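ORC1-type DNA replication protein 2 (Aeropyrum pernix, PDB 1W5T) binds DNA and ATP and takes part in regulating DNA replication, as an archaeal Cdc6/Orc initiator with an AAA+ ATPase domain and a winged-helix domain. Local coordinates at residues A[31-36]-A[206-211]; A[37-42]-A[77-82]; A[310-315]-A[335-340]; A[316-321]-A[393-398]. All coordinates share one frame; numbering follows the deposited sequence.

Overall arrangement
The four contacts fall into two pairs, one pair in each of two domains. Contacts 1 and 2 share helix 28-43 of the AAA+ ATPase domain, their centres about 13 Å apart, and meet where Phe208 CD2 lies 3.4 Å from Ile37 CD1. Contact 1 is the one near the nucleotide: the side chain of Leu210 is about 11 Å from the bound ATP analogue and about 9 Å from the side chain of Lys65 in the P-loop. Contacts 3 and 4 share helix 308-322 of the winged-helix domain, centres about 11 Å apart, with Leu316 of contact 4 packing against Tyr337 of contact 3. Between the domains, the centres of contacts 1 and 3 are about 42 Å apart.

Contact 1. Residues A[31-36]-A[206-211]; sequences AEALAR and IGFKLH
The Phe208 ring meets helix 31-36 through its CD2/CE2 side. Leu34 CD2 sits at the ring edge, close to the ring plane, 4.0 Å from Phe208 CD2. Ala33 adds its methyl from an oblique direction, with CB 4.3 Å from Phe208 CE2. The bond from CA of Phe208 already points at the helix, and CG anti to the backbone nitrogen (chi1 -168°) sets the ring beside Leu34.

Two residues further along the strand, Leu210 reaches for the same leucine. Its CD2 methyl comes within 4.0 Å of Leu34 CG and almost as near to Leu34 CD1. Leu34 is therefore shared: one methyl goes to the phenylalanine, while its branch point and other methyl go to Leu210. Phe208 and Leu210 can both face the helix because alternate strand residues point to the same side; Lys209 between them points away and forms a salt bridge with Glu203. The contact is entirely apolar, and the helix and strand run nearly antiparallel, at 169°, with their axes 10.3 Å apart.

Helix 28-43 thus lies along strand 206-212, the edge strand within this chain of the five-stranded parallel sheet (order 2-3-4-1-5) of the AAA+ core. That strand is hydrogen-bonded through its backbone to the neighbouring strand 51-56, whose Asn52 and Ile54 also touch Leu34, and helix 65-82 packs against Ala31 and Leu34.

Contact 2. Residues A[37-42]-A[77-82]; sequences IYLNRL and SEAAAK
Leu39 and Leu42, one helical turn apart, are the bumps of this interface, and the low surface made by Ala79 and Ala80 receives them. The branched end of Leu39 fits over the Ala79 methyl: Leu39 CD2 is 3.9 Å from Ala79 CB, and CG and CD1 of the same leucine are only slightly farther from that carbon. Leu39 CD1 also leans toward the backbone at Ala80, lying 4.3 Å from Ala80 N.

Leu42 takes the other alanine. With CG trans to its backbone nitrogen (chi1 -154°), it extends one methyl, CD1, to 3.7 Å from Ala80 CB. The bulk therefore comes from one helix, while the other offers single methyls beside its backbone. The helix axes nevertheless stay 10.5 Å apart, as the leucines span the gap. The two helices run in roughly the same direction, crossing at -24°.

This is plain apolar packing between two helices of the AAA+ domain, away from the nucleotide. Helix 65-82, which starts at the P-loop residues Lys65 and Thr66, also rests on strand 87-93, where Ala80 touches Val87 and Ser77 OG bonds to Val87 O. Helix 28-43 reaches strand 139-145, with Leu42 against Tyr139, and strand 51-56 through Ile37 and Tyr38 on Asn52.

Contact 3. Residues A[310-315]-A[335-340]; sequences ELIILR and QRYEDA
Tyr337 projects its ring from helix 335-340 onto two consecutive isoleucines, Ile312 and Ile313. The bond from its CA is already directed at helix 310-315, and CG anti to the backbone nitrogen (chi1 164°) extends the ring over to the isoleucines, CD1/CE1 side first. Ile313 makes the closer approach, with CG1 3.6 Å from Tyr337 CD1 and 3.8 Å from Tyr337 CE1; its terminal CD1 follows on to 4.1 Å from Tyr337 CE1.

The two isoleucines share a first torsion, CG1 lying opposite the carbonyl carbon (chi1 -71° in Ile312, -58° in Ile313), yet use different branches. Ile313 meets the tyrosine with its longer arm, whereas Ile312 offers the short CG2 methyl, 4.0 Å from Tyr337 CD1. The side-chain directions of Ile312 and Tyr337 cross at about a right angle, but Ile312 CG2 and Ile313 CG1 both lie oblique to the ring plane. The phenol oxygen of the buried Tyr337 is held by hydrogen bonds to His309 ND1 and Arg350 N. Replacing Tyr337 by an alanine removes the ring, which would probably leave a gap beside Ile312 and Ile313 and deprive His309 ND1 and the Arg350 amide of their phenol partner.

The contact joins helices 308-322 and 330-345 within the winged-helix domain. Helix 352-364 closes in next to them: Tyr355 meets the Tyr337 ring, and Tyr355, Tyr358 and Leu362 touch Ile313. Leu316 of helix 308-322 also packs on Tyr337 and Ala340.

Contact 4. Residues A[316-321]-A[393-398]; sequences LIAEAT and DRLIEV
Ala318 and Ile396 form the middle of an antiparallel helix pair in the winged-helix domain, where the C-terminal helix 392-408 packs across helix 308-322. The axes come within 9.5 Å and cross at -150°, and the CA atoms of Ala318 and Ile396 are the nearest across the pair.

Apolar packing makes the contact. The Ala318 methyl is the small surface on which Ile396 lies, with Ala318 CB 3.9 Å from Ile396 CG1. Leu395 adds a looser touch, its CD2 standing 4.5 Å from the same Ala318 CB. In Ile396, CG1 lies opposite the carbonyl carbon (chi1 -75°), and the chain continues over the next residue of the facing helix: its CD1 rests near the backbone of Glu319, 4.0 Å from Glu319 N. Beyond the pair, Leu386 of strand 382-386 touches both Ala318 and Leu395, while Leu303 of helix 300-304 also packs on Leu395. The interface therefore continues into the small antiparallel sheet, which in this fold carries the wing.

The charged end of Glu319 is engaged elsewhere. This residue contributes hydrocarbon here, its CB 4.3 Å from Ile396 CD1, while its carboxylate turns to its own helix, where OE2 forms a salt bridge with Arg315 NH2. That same arginine also pairs with Asp400 of the C-terminal helix, so an ionic link runs between the two helices beside the apolar one.

A side-chain hydrogen bond lies within 316-321: Thr321 folds its hydroxyl back onto the preceding turn, where OG1 donates to Ile317 O at 3.1 Å, tilted 24° from the carbonyl plane.

Contact 1. Residues A[31-36]-A[206-211]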
loop_
_atom_site.group_PDB
_atom_site.type_symbol
_atom_site.label_atom_id
_atom_site.label_comp_id
_atom_site.label_asym_id
_atom_site.label_seq_id
_atom_site.Cartn_x
_atom_site.Cartn_y
_atom_site.Cartn_z
ATOM N N ALA A 31 7.655 9.125 9.637
ATOM C CA ALA A 31 8.027 8.068 10.575
ATOM C C ALA A 31 8.238 8.602 11.976
ATOM O O ALA A 31 7.880 7.940 12.936
ATOM C CB ALA A 31 9.283 7.330 10.110
ATOM N N GLU A 32 8.817 9.794 12.091
ATOM C CA GLU A 32 8.997 10.428 13.404
ATOM C C GLU A 32 7.701 10.818 14.074
ATOM O O GLU A 32 7.576 10.665 15.285
ATOM C CB GLU A 32 9.808 11.676 13.282
ATOM C CG GLU A 32 11.017 11.470 12.428
ATOM C CD GLU A 32 12.276 11.301 13.223
ATOM O OE1 GLU A 32 12.339 10.333 14.031
ATOM O OE2 GLU A 32 13.208 12.123 12.994
ATOM N N ALA A 33 6.755 11.307 13.271
ATOM C CA ALA A 33 5.470 11.777 13.755
ATOM C C ALA A 33 4.677 10.632 14.308
ATOM O O ALA A 33 4.092 10.774 15.373
ATOM C CB ALA A 33 4.661 12.480 12.633
ATOM N N LEU A 34 4.674 9.511 13.575
ATOM C CA LEU A 34 4.009 8.289 13.976
ATOM C C LEU A 34 4.666 7.711 15.207
ATOM O O LEU A 34 3.992 7.276 16.124
ATOM C CB LEU A 34 4.098 7.248 12.873
ATOM C CG LEU A 34 2.956 7.107 11.897
ATOM C CD1 LEU A 34 3.290 5.915 11.003
ATOM C CD2 LEU A 34 1.658 6.889 12.607
ATOM N N ALA A 35 5.992 7.667 15.199
ATOM C CA ALA A 35 6.717 7.147 16.354
ATOM C C ALA A 35 6.372 7.951 17.599
ATOM O O ALA A 35 5.984 7.393 18.607
ATOM C CB ALA A 35 8.201 7.164 16.087
ATOM N N ARG A 36 6.440 9.272 17.488
ATOM C CA ARG A 36 6.078 10.193 18.576
ATOM C C ARG A 36 4.678 10.033 19.164
ATOM O O ARG A 36 4.512 10.187 20.365
ATOM C CB ARG A 36 6.302 11.644 18.159
ATOM C CG ARG A 36 7.591 12.270 18.667
ATOM C CD ARG A 36 8.159 11.710 20.012
ATOM N NE ARG A 36 9.574 11.294 19.862
ATOM C CZ ARG A 36 10.432 11.040 20.860
ATOM N NH1 ARG A 36 10.049 11.140 22.138
ATOM N NH2 ARG A 36 11.691 10.678 20.576
ATOM N N ILE A 206 -9.179 5.738 15.623
ATOM C CA ILE A 206 -7.949 6.022 14.881
ATOM C C ILE A 206 -7.533 7.459 15.058
ATOM O O ILE A 206 -8.210 8.361 14.597
ATOM C CB ILE A 206 -8.089 5.686 13.366
ATOM C CG1 ILE A 206 -8.563 4.256 13.189
ATOM C CG2 ILE A 206 -6.743 5.870 12.664
ATOM C CD1 ILE A 206 -8.878 3.890 11.761
ATOM N N GLY A 207 -6.428 7.673 15.743
ATOM C CA GLY A 207 -6.052 9.025 16.099
ATOM C C GLY A 207 -5.375 9.781 14.979
ATOM O O GLY A 207 -5.547 10.989 14.854
ATOM N N PHE A 208 -4.594 9.075 14.177
ATOM C CA PHE A 208 -3.760 9.699 13.156
ATOM C C PHE A 208 -3.744 8.834 11.911
ATOM O O PHE A 208 -3.453 7.626 11.960
ATOM C CB PHE A 208 -2.362 9.944 13.701
ATOM C CG PHE A 208 -1.502 10.841 12.844
ATOM C CD1 PHE A 208 -1.980 12.066 12.377
ATOM C CD2 PHE A 208 -0.209 10.461 12.505
ATOM C CE1 PHE A 208 -1.173 12.888 11.578
ATOM C CE2 PHE A 208 0.612 11.293 11.729
ATOM C CZ PHE A 208 0.129 12.497 11.262
ATOM N N LYS A 209 -4.076 9.474 10.798
ATOM C CA LYS A 209 -4.208 8.835 9.505
ATOM C C LYS A 209 -3.135 9.465 8.652
ATOM O O LYS A 209 -3.012 10.691 8.574
ATOM C CB LYS A 209 -5.590 9.068 8.898
ATOM C CG LYS A 209 -6.664 8.270 9.530
ATOM C CD LYS A 209 -8.023 8.937 9.376
ATOM C CE LYS A 209 -9.035 8.375 10.354
ATOM N NZ LYS A 209 -10.353 9.024 10.213
ATOM N N LEU A 210 -2.354 8.628 8.005
ATOM C CA LEU A 210 -1.263 9.111 7.195
ATOM C C LEU A 210 -1.372 8.589 5.753
ATOM O O LEU A 210 -1.348 7.366 5.498
ATOM C CB LEU A 210 0.060 8.671 7.850
ATOM C CG LEU A 210 1.330 9.373 7.438
ATOM C CD1 LEU A 210 1.106 10.911 7.263
ATOM C CD2 LEU A 210 2.371 9.086 8.526
ATOM N N HIS A 211 -1.489 9.510 4.804
ATOM C CA HIS A 211 -1.632 9.165 3.404
ATOM C C HIS A 211 -0.279 9.237 2.692
ATOM O O HIS A 211 0.353 10.277 2.630
ATOM C CB HIS A 211 -2.663 10.103 2.775
ATOM C CG HIS A 211 -2.812 9.971 1.285
ATOM N ND1 HIS A 211 -2.490 10.992 0.416
ATOM C CD2 HIS A 211 -3.247 8.953 0.514
ATOM C CE1 HIS A 211 -2.722 10.603 -0.822
ATOM N NE2 HIS A 211 -3.168 9.363 -0.790
#

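Contact 2. Residues A[37-42]-A[77-82]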
loop_
_atom_site.group_PDB
_atom_site.type_symbol
_atom_site.label_atom_id
_atom_site.label_comp_id
_atom_site.label_asym_id
_atom_site.label_seq_id
_atom_site.Cartn_x
_atom_site.Cartn_y
_atom_site.Cartn_z
ATOM N N ILE A 37 3.672 9.713 18.354
ATOM C CA ILE A 37 2.342 9.533 18.932
ATOM C C ILE A 37 2.340 8.374 19.874
ATOM O O ILE A 37 1.813 8.486 20.988
ATOM C CB ILE A 37 1.301 9.349 17.856
ATOM C CG1 ILE A 37 1.048 10.700 17.212
ATOM C CG2 ILE A 37 -0.015 8.732 18.416
ATOM C CD1 ILE A 37 0.835 10.567 15.763
ATOM N N TYR A 38 2.983 7.278 19.456
ATOM C CA TYR A 38 3.118 6.134 20.348
ATOM C C TYR A 38 3.941 6.487 21.573
ATOM O O TYR A 38 3.439 6.328 22.684
ATOM C CB TYR A 38 3.689 4.929 19.620
ATOM C CG TYR A 38 2.790 4.437 18.515
ATOM C CD1 TYR A 38 3.171 4.590 17.183
ATOM C CD2 TYR A 38 1.557 3.822 18.796
ATOM C CE1 TYR A 38 2.342 4.150 16.129
ATOM C CE2 TYR A 38 0.717 3.364 17.753
ATOM C CZ TYR A 38 1.128 3.528 16.434
ATOM O OH TYR A 38 0.355 3.079 15.432
ATOM N N LEU A 39 5.182 6.958 21.366
ATOM C CA LEU A 39 6.104 7.321 22.448
ATOM C C LEU A 39 5.557 8.332 23.467
ATOM O O LEU A 39 5.748 8.147 24.667
ATOM C CB LEU A 39 7.392 7.891 21.864
ATOM C CG LEU A 39 8.662 7.055 21.595
ATOM C CD1 LEU A 39 8.566 5.588 21.986
ATOM C CD2 LEU A 39 9.121 7.234 20.179
ATOM N N ASN A 40 4.889 9.386 23.005
ATOM C CA ASN A 40 4.235 10.355 23.890
ATOM C C ASN A 40 3.367 9.712 24.980
ATOM O O ASN A 40 3.430 10.116 26.136
ATOM C CB ASN A 40 3.314 11.309 23.086
ATOM C CG ASN A 40 4.069 12.338 22.307
ATOM O OD1 ASN A 40 3.483 13.016 21.465
ATOM N ND2 ASN A 40 5.366 12.485 22.578
ATOM N N ARG A 41 2.499 8.780 24.569
ATOM C CA ARG A 41 1.672 7.997 25.493
ATOM C C ARG A 41 2.579 7.125 26.382
ATOM O O ARG A 41 2.395 7.054 27.580
ATOM C CB ARG A 41 0.677 7.155 24.696
ATOM C CG ARG A 41 -0.271 6.307 25.511
ATOM C CD ARG A 41 -1.736 6.796 25.609
ATOM N NE ARG A 41 -2.221 7.583 24.500
ATOM C CZ ARG A 41 -3.287 8.363 24.470
ATOM N NH1 ARG A 41 -3.559 8.956 23.319
ATOM N NH2 ARG A 41 -4.065 8.584 25.539
ATOM N N LEU A 42 3.596 6.503 25.791
ATOM C CA LEU A 42 4.380 5.519 26.509
ATOM C C LEU A 42 5.385 6.140 27.471
ATOM O O LEU A 42 5.561 5.655 28.559
ATOM C CB LEU A 42 5.071 4.615 25.500
ATOM C CG LEU A 42 5.520 3.181 25.737
ATOM C CD1 LEU A 42 7.011 3.132 25.428
ATOM C CD2 LEU A 42 5.158 2.611 27.103
ATOM N N SER A 77 10.456 0.993 19.341
ATOM C CA SER A 77 11.244 0.038 20.108
ATOM C C SER A 77 12.644 0.548 20.516
ATOM O O SER A 77 13.006 0.428 21.704
ATOM C CB SER A 77 11.380 -1.268 19.319
ATOM O OG SER A 77 11.543 -2.372 20.187
ATOM N N GLU A 78 13.437 1.092 19.575
ATOM C CA GLU A 78 14.737 1.646 19.984
ATOM C C GLU A 78 14.595 2.765 21.032
ATOM O O GLU A 78 15.287 2.738 22.066
ATOM C CB GLU A 78 15.657 2.126 18.849
ATOM C CG GLU A 78 15.257 1.829 17.417
ATOM C CD GLU A 78 16.277 2.352 16.366
ATOM O OE1 GLU A 78 17.227 3.084 16.754
ATOM O OE2 GLU A 78 16.102 2.026 15.142
ATOM N N ALA A 79 13.696 3.723 20.770
ATOM C CA ALA A 79 13.533 4.872 21.672
ATOM C C ALA A 79 13.018 4.445 23.064
ATOM O O ALA A 79 13.421 5.021 24.095
ATOM C CB ALA A 79 12.642 5.928 21.067
ATOM N N ALA A 80 12.168 3.428 23.100
ATOM C CA ALA A 80 11.607 3.016 24.370
ATOM C C ALA A 80 12.657 2.269 25.201
ATOM O O ALA A 80 12.655 2.351 26.431
ATOM C CB ALA A 80 10.333 2.177 24.187
ATOM N N ALA A 81 13.564 1.571 24.518
ATOM C CA ALA A 81 14.647 0.896 25.198
ATOM C C ALA A 81 15.643 1.855 25.848
ATOM O O ALA A 81 16.173 1.534 26.901
ATOM C CB ALA A 81 15.361 -0.100 24.267
ATOM N N LYS A 82 15.912 3.013 25.243
ATOM C CA LYS A 82 16.765 4.017 25.905
ATOM C C LYS A 82 16.240 4.372 27.305
ATOM O O LYS A 82 17.007 4.679 28.194
ATOM C CB LYS A 82 16.902 5.286 25.056
ATOM C CG LYS A 82 17.977 5.195 23.965
ATOM C CD LYS A 82 17.546 5.972 22.711
ATOM C CE LYS A 82 18.439 7.183 22.459
ATOM N NZ LYS A 82 19.231 7.049 21.184
#

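Contact 3. Residues A[310-315]-A[335-340]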
loop_
_atom_site.group_PDB
_atom_site.type_symbol
_atom_site.label_atom_id
_atom_site.label_comp_id
_atom_site.label_asym_id
_atom_site.label_seq_id
_atom_site.Cartn_x
_atom_site.Cartn_y
_atom_site.Cartn_z
ATOM N N GLU A 310 -19.222 1.054 -16.890
ATOM C CA GLU A 310 -17.969 1.694 -16.485
ATOM C C GLU A 310 -16.811 1.220 -17.345
ATOM O O GLU A 310 -15.999 2.018 -17.773
ATOM C CB GLU A 310 -17.644 1.443 -15.020
ATOM C CG GLU A 310 -18.852 1.117 -14.172
ATOM C CD GLU A 310 -18.724 1.589 -12.746
ATOM O OE1 GLU A 310 -19.190 0.856 -11.872
ATOM O OE2 GLU A 310 -18.176 2.681 -12.505
ATOM N N LEU A 311 -16.760 -0.077 -17.598
ATOM C CA LEU A 311 -15.694 -0.700 -18.363
ATOM C C LEU A 311 -15.669 -0.187 -19.819
ATOM O O LEU A 311 -14.603 0.039 -20.394
ATOM C CB LEU A 311 -15.889 -2.221 -18.323
ATOM C CG LEU A 311 -15.161 -3.204 -17.392
ATOM C CD1 LEU A 311 -14.402 -2.548 -16.275
ATOM C CD2 LEU A 311 -16.116 -4.281 -16.836
ATOM N N ILE A 312 -16.852 -0.012 -20.412
ATOM C CA ILE A 312 -16.959 0.595 -21.736
ATOM C C ILE A 312 -16.398 2.045 -21.782
ATOM O O ILE A 312 -15.709 2.427 -22.718
ATOM C CB ILE A 312 -18.428 0.514 -22.285
ATOM C CG1 ILE A 312 -18.781 -0.919 -22.640
ATOM C CG2 ILE A 312 -18.590 1.327 -23.547
ATOM C CD1 ILE A 312 -20.218 -1.243 -22.335
ATOM N N ILE A 313 -16.695 2.820 -20.762
ATOM C CA ILE A 313 -16.234 4.198 -20.647
ATOM C C ILE A 313 -14.735 4.277 -20.387
ATOM O O ILE A 313 -14.012 5.092 -21.030
ATOM C CB ILE A 313 -17.023 4.937 -19.560
ATOM C CG1 ILE A 313 -18.529 4.882 -19.897
ATOM C CG2 ILE A 313 -16.507 6.369 -19.444
ATOM C CD1 ILE A 313 -19.496 5.197 -18.686
ATOM N N LEU A 314 -14.260 3.422 -19.484
ATOM C CA LEU A 314 -12.825 3.287 -19.261
ATOM C C LEU A 314 -12.064 2.976 -20.566
ATOM O O LEU A 314 -11.049 3.599 -20.882
ATOM C CB LEU A 314 -12.516 2.246 -18.175
ATOM C CG LEU A 314 -11.044 2.127 -17.749
ATOM C CD1 LEU A 314 -10.499 3.495 -17.358
ATOM C CD2 LEU A 314 -10.858 1.144 -16.559
ATOM N N ARG A 315 -12.575 2.009 -21.310
ATOM C CA ARG A 315 -11.995 1.634 -22.587
ATOM C C ARG A 315 -11.896 2.824 -23.543
ATOM O O ARG A 315 -10.860 3.054 -24.155
ATOM C CB ARG A 315 -12.802 0.505 -23.236
ATOM C CG ARG A 315 -12.009 -0.221 -24.301
ATOM C CD ARG A 315 -12.751 -0.455 -25.573
ATOM N NE ARG A 315 -12.183 -1.579 -26.320
ATOM C CZ ARG A 315 -11.456 -1.455 -27.434
ATOM N NH1 ARG A 315 -10.999 -2.536 -28.043
ATOM N NH2 ARG A 315 -11.188 -0.257 -27.954
ATOM N N GLN A 335 -20.797 10.983 -26.790
ATOM C CA GLN A 335 -21.090 10.582 -28.179
ATOM C C GLN A 335 -20.532 9.190 -28.477
ATOM O O GLN A 335 -21.278 8.280 -28.849
ATOM C CB GLN A 335 -20.501 11.582 -29.164
ATOM C CG GLN A 335 -21.450 12.073 -30.223
ATOM C CD GLN A 335 -20.919 13.335 -30.904
ATOM O OE1 GLN A 335 -20.949 13.447 -32.145
ATOM N NE2 GLN A 335 -20.415 14.286 -30.097
ATOM N N ARG A 336 -19.220 9.040 -28.286
ATOM C CA ARG A 336 -18.540 7.756 -28.452
ATOM C C ARG A 336 -19.093 6.638 -27.569
ATOM O O ARG A 336 -19.070 5.481 -27.951
ATOM C CB ARG A 336 -17.048 7.914 -28.185
ATOM C CG ARG A 336 -16.291 8.651 -29.283
ATOM C CD ARG A 336 -14.810 8.731 -29.026
ATOM N NE ARG A 336 -14.161 9.638 -29.957
ATOM C CZ ARG A 336 -12.847 9.864 -30.008
ATOM N NH1 ARG A 336 -12.373 10.719 -30.913
ATOM N NH2 ARG A 336 -12.008 9.258 -29.161
ATOM N N TYR A 337 -19.566 6.990 -26.377
ATOM C CA TYR A 337 -20.112 6.019 -25.445
ATOM C C TYR A 337 -21.414 5.452 -25.993
ATOM O O TYR A 337 -21.608 4.230 -25.981
ATOM C CB TYR A 337 -20.344 6.651 -24.059
ATOM C CG TYR A 337 -21.244 5.805 -23.194
ATOM C CD1 TYR A 337 -20.802 4.590 -22.688
ATOM C CD2 TYR A 337 -22.554 6.194 -22.928
ATOM C CE1 TYR A 337 -21.612 3.803 -21.923
ATOM C CE2 TYR A 337 -23.389 5.397 -22.168
ATOM C CZ TYR A 337 -22.904 4.200 -21.662
ATOM O OH TYR A 337 -23.719 3.413 -20.874
ATOM N N GLU A 338 -22.298 6.346 -26.441
ATOM C CA GLU A 338 -23.567 5.951 -27.062
ATOM C C GLU A 338 -23.304 5.137 -28.325
ATOM O O GLU A 338 -23.819 4.027 -28.472
ATOM C CB GLU A 338 -24.436 7.178 -27.374
ATOM C CG GLU A 338 -25.085 7.802 -26.139
ATOM C CD GLU A 338 -25.667 9.178 -26.418
ATOM O OE1 GLU A 338 -26.703 9.527 -25.825
ATOM O OE2 GLU A 338 -25.085 9.910 -27.235
ATOM N N ASP A 339 -22.474 5.697 -29.203
ATOM C CA ASP A 339 -21.976 5.017 -30.387
ATOM C C ASP A 339 -21.447 3.614 -29.998
ATOM O O ASP A 339 -21.901 2.604 -30.557
ATOM C CB ASP A 339 -20.844 5.836 -31.083
ATOM C CG ASP A 339 -21.354 7.071 -31.909
ATOM O OD1 ASP A 339 -22.568 7.223 -32.162
ATOM O OD2 ASP A 339 -20.573 7.959 -32.356
ATOM N N ALA A 340 -20.519 3.552 -29.034
ATOM C CA ALA A 340 -19.834 2.295 -28.710
ATOM C C ALA A 340 -20.689 1.208 -28.059
ATOM O O ALA A 340 -20.514 0.035 -28.386
ATOM C CB ALA A 340 -18.583 2.535 -27.891
#

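Contact 4. Residues A[316-321]-A[393-398]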
loop_
_atom_site.group_PDB
_atom_site.type_symbol
_atom_site.label_atom_id
_atom_site.label_comp_id
_atom_site.label_asym_id
_atom_site.label_seq_id
_atom_site.Cartn_x
_atom_site.Cartn_y
_atom_site.Cartn_z
ATOM N N LEU A 316 -12.969 3.597 -23.625
ATOM C CA LEU A 316 -13.021 4.690 -24.567
ATOM C C LEU A 316 -12.032 5.790 -24.194
ATOM O O LEU A 316 -11.341 6.337 -25.054
ATOM C CB LEU A 316 -14.442 5.240 -24.666
ATOM C CG LEU A 316 -15.504 4.402 -25.373
ATOM C CD1 LEU A 316 -16.849 4.905 -24.935
ATOM C CD2 LEU A 316 -15.376 4.433 -26.916
ATOM N N ILE A 317 -11.960 6.095 -22.894
ATOM C CA ILE A 317 -11.004 7.059 -22.374
ATOM C C ILE A 317 -9.591 6.559 -22.653
ATOM O O ILE A 317 -8.739 7.329 -23.049
ATOM C CB ILE A 317 -11.254 7.296 -20.891
ATOM C CG1 ILE A 317 -12.555 8.087 -20.708
ATOM C CG2 ILE A 317 -10.061 7.985 -20.227
ATOM C CD1 ILE A 317 -12.890 8.541 -19.269
ATOM N N ALA A 318 -9.355 5.267 -22.477
ATOM C CA ALA A 318 -8.044 4.665 -22.803
ATOM C C ALA A 318 -7.677 4.786 -24.278
ATOM O O ALA A 318 -6.606 5.254 -24.587
ATOM C CB ALA A 318 -7.968 3.215 -22.370
ATOM N N GLU A 319 -8.553 4.393 -25.197
ATOM C CA GLU A 319 -8.210 4.556 -26.620
ATOM C C GLU A 319 -7.976 5.999 -27.097
ATOM O O GLU A 319 -7.178 6.220 -27.976
ATOM C CB GLU A 319 -9.190 3.830 -27.541
ATOM C CG GLU A 319 -10.596 4.365 -27.532
ATOM C CD GLU A 319 -11.566 3.416 -28.214
ATOM O OE1 GLU A 319 -12.400 3.886 -29.022
ATOM O OE2 GLU A 319 -11.507 2.196 -27.942
ATOM N N ALA A 320 -8.660 6.970 -26.509
ATOM C CA ALA A 320 -8.407 8.362 -26.834
ATOM C C ALA A 320 -6.970 8.747 -26.454
ATOM O O ALA A 320 -6.382 9.666 -27.049
ATOM C CB ALA A 320 -9.406 9.258 -26.143
ATOM N N THR A 321 -6.406 8.016 -25.491
ATOM C CA THR A 321 -5.058 8.275 -24.999
ATOM C C THR A 321 -4.008 7.633 -25.902
ATOM O O THR A 321 -3.027 8.278 -26.274
ATOM C CB THR A 321 -4.946 7.775 -23.545
ATOM O OG1 THR A 321 -5.873 8.513 -22.730
ATOM C CG2 THR A 321 -3.595 8.101 -22.962
ATOM N N ASP A 393 -2.698 0.091 -23.732
ATOM C CA ASP A 393 -3.040 -1.094 -24.542
ATOM C C ASP A 393 -3.208 -2.389 -23.728
ATOM O O ASP A 393 -4.039 -3.248 -24.077
ATOM C CB ASP A 393 -2.083 -1.279 -25.740
ATOM C CG ASP A 393 -0.614 -1.262 -25.337
ATOM O OD1 ASP A 393 0.241 -1.069 -26.239
ATOM O OD2 ASP A 393 -0.221 -1.438 -24.154
ATOM N N ARG A 394 -2.424 -2.520 -22.656
ATOM C CA ARG A 394 -2.563 -3.640 -21.722
ATOM C C ARG A 394 -3.958 -3.571 -21.078
ATOM O O ARG A 394 -4.656 -4.588 -20.977
ATOM C CB ARG A 394 -1.473 -3.609 -20.638
ATOM C CG ARG A 394 -0.173 -4.391 -20.947
ATOM C CD ARG A 394 -0.053 -5.801 -20.293
ATOM N NE ARG A 394 -1.013 -6.063 -19.204
ATOM C CZ ARG A 394 -1.624 -7.238 -18.964
ATOM N NH1 ARG A 394 -1.394 -8.299 -19.737
ATOM N NH2 ARG A 394 -2.467 -7.348 -17.934
ATOM N N LEU A 395 -4.364 -2.360 -20.682
ATOM C CA LEU A 395 -5.687 -2.099 -20.089
ATOM C C LEU A 395 -6.874 -2.350 -21.047
ATOM O O LEU A 395 -7.798 -3.098 -20.697
ATOM C CB LEU A 395 -5.749 -0.686 -19.494
ATOM C CG LEU A 395 -7.048 -0.225 -18.818
ATOM C CD1 LEU A 395 -7.320 -1.016 -17.570
ATOM C CD2 LEU A 395 -6.980 1.258 -18.473
ATOM N N ILE A 396 -6.851 -1.733 -22.235
ATOM C CA ILE A 396 -7.834 -2.037 -23.299
ATOM C C ILE A 396 -8.031 -3.559 -23.437
ATOM O O ILE A 396 -9.147 -4.051 -23.389
ATOM C CB ILE A 396 -7.419 -1.421 -24.665
ATOM C CG1 ILE A 396 -7.665 0.078 -24.690
ATOM C CG2 ILE A 396 -8.182 -2.057 -25.836
ATOM C CD1 ILE A 396 -6.771 0.817 -25.640
ATOM N N GLU A 397 -6.937 -4.287 -23.592
ATOM C CA GLU A 397 -6.970 -5.737 -23.640
ATOM C C GLU A 397 -7.760 -6.308 -22.454
ATOM O O GLU A 397 -8.795 -6.940 -22.660
ATOM C CB GLU A 397 -5.538 -6.277 -23.603
ATOM C CG GLU A 397 -4.919 -6.578 -24.959
ATOM C CD GLU A 397 -4.080 -7.863 -24.944
ATOM O OE1 GLU A 397 -2.820 -7.763 -24.995
ATOM O OE2 GLU A 397 -4.680 -8.974 -24.870
ATOM N N VAL A 398 -7.280 -6.068 -21.226
ATOM C CA VAL A 398 -7.884 -6.613 -19.998
ATOM C C VAL A 398 -9.373 -6.296 -19.945
ATOM O O VAL A 398 -10.225 -7.174 -19.732
ATOM C CB VAL A 398 -7.189 -6.063 -18.715
ATOM C CG1 VAL A 398 -7.831 -6.607 -17.452
ATOM C CG2 VAL A 398 -5.716 -6.405 -18.691
#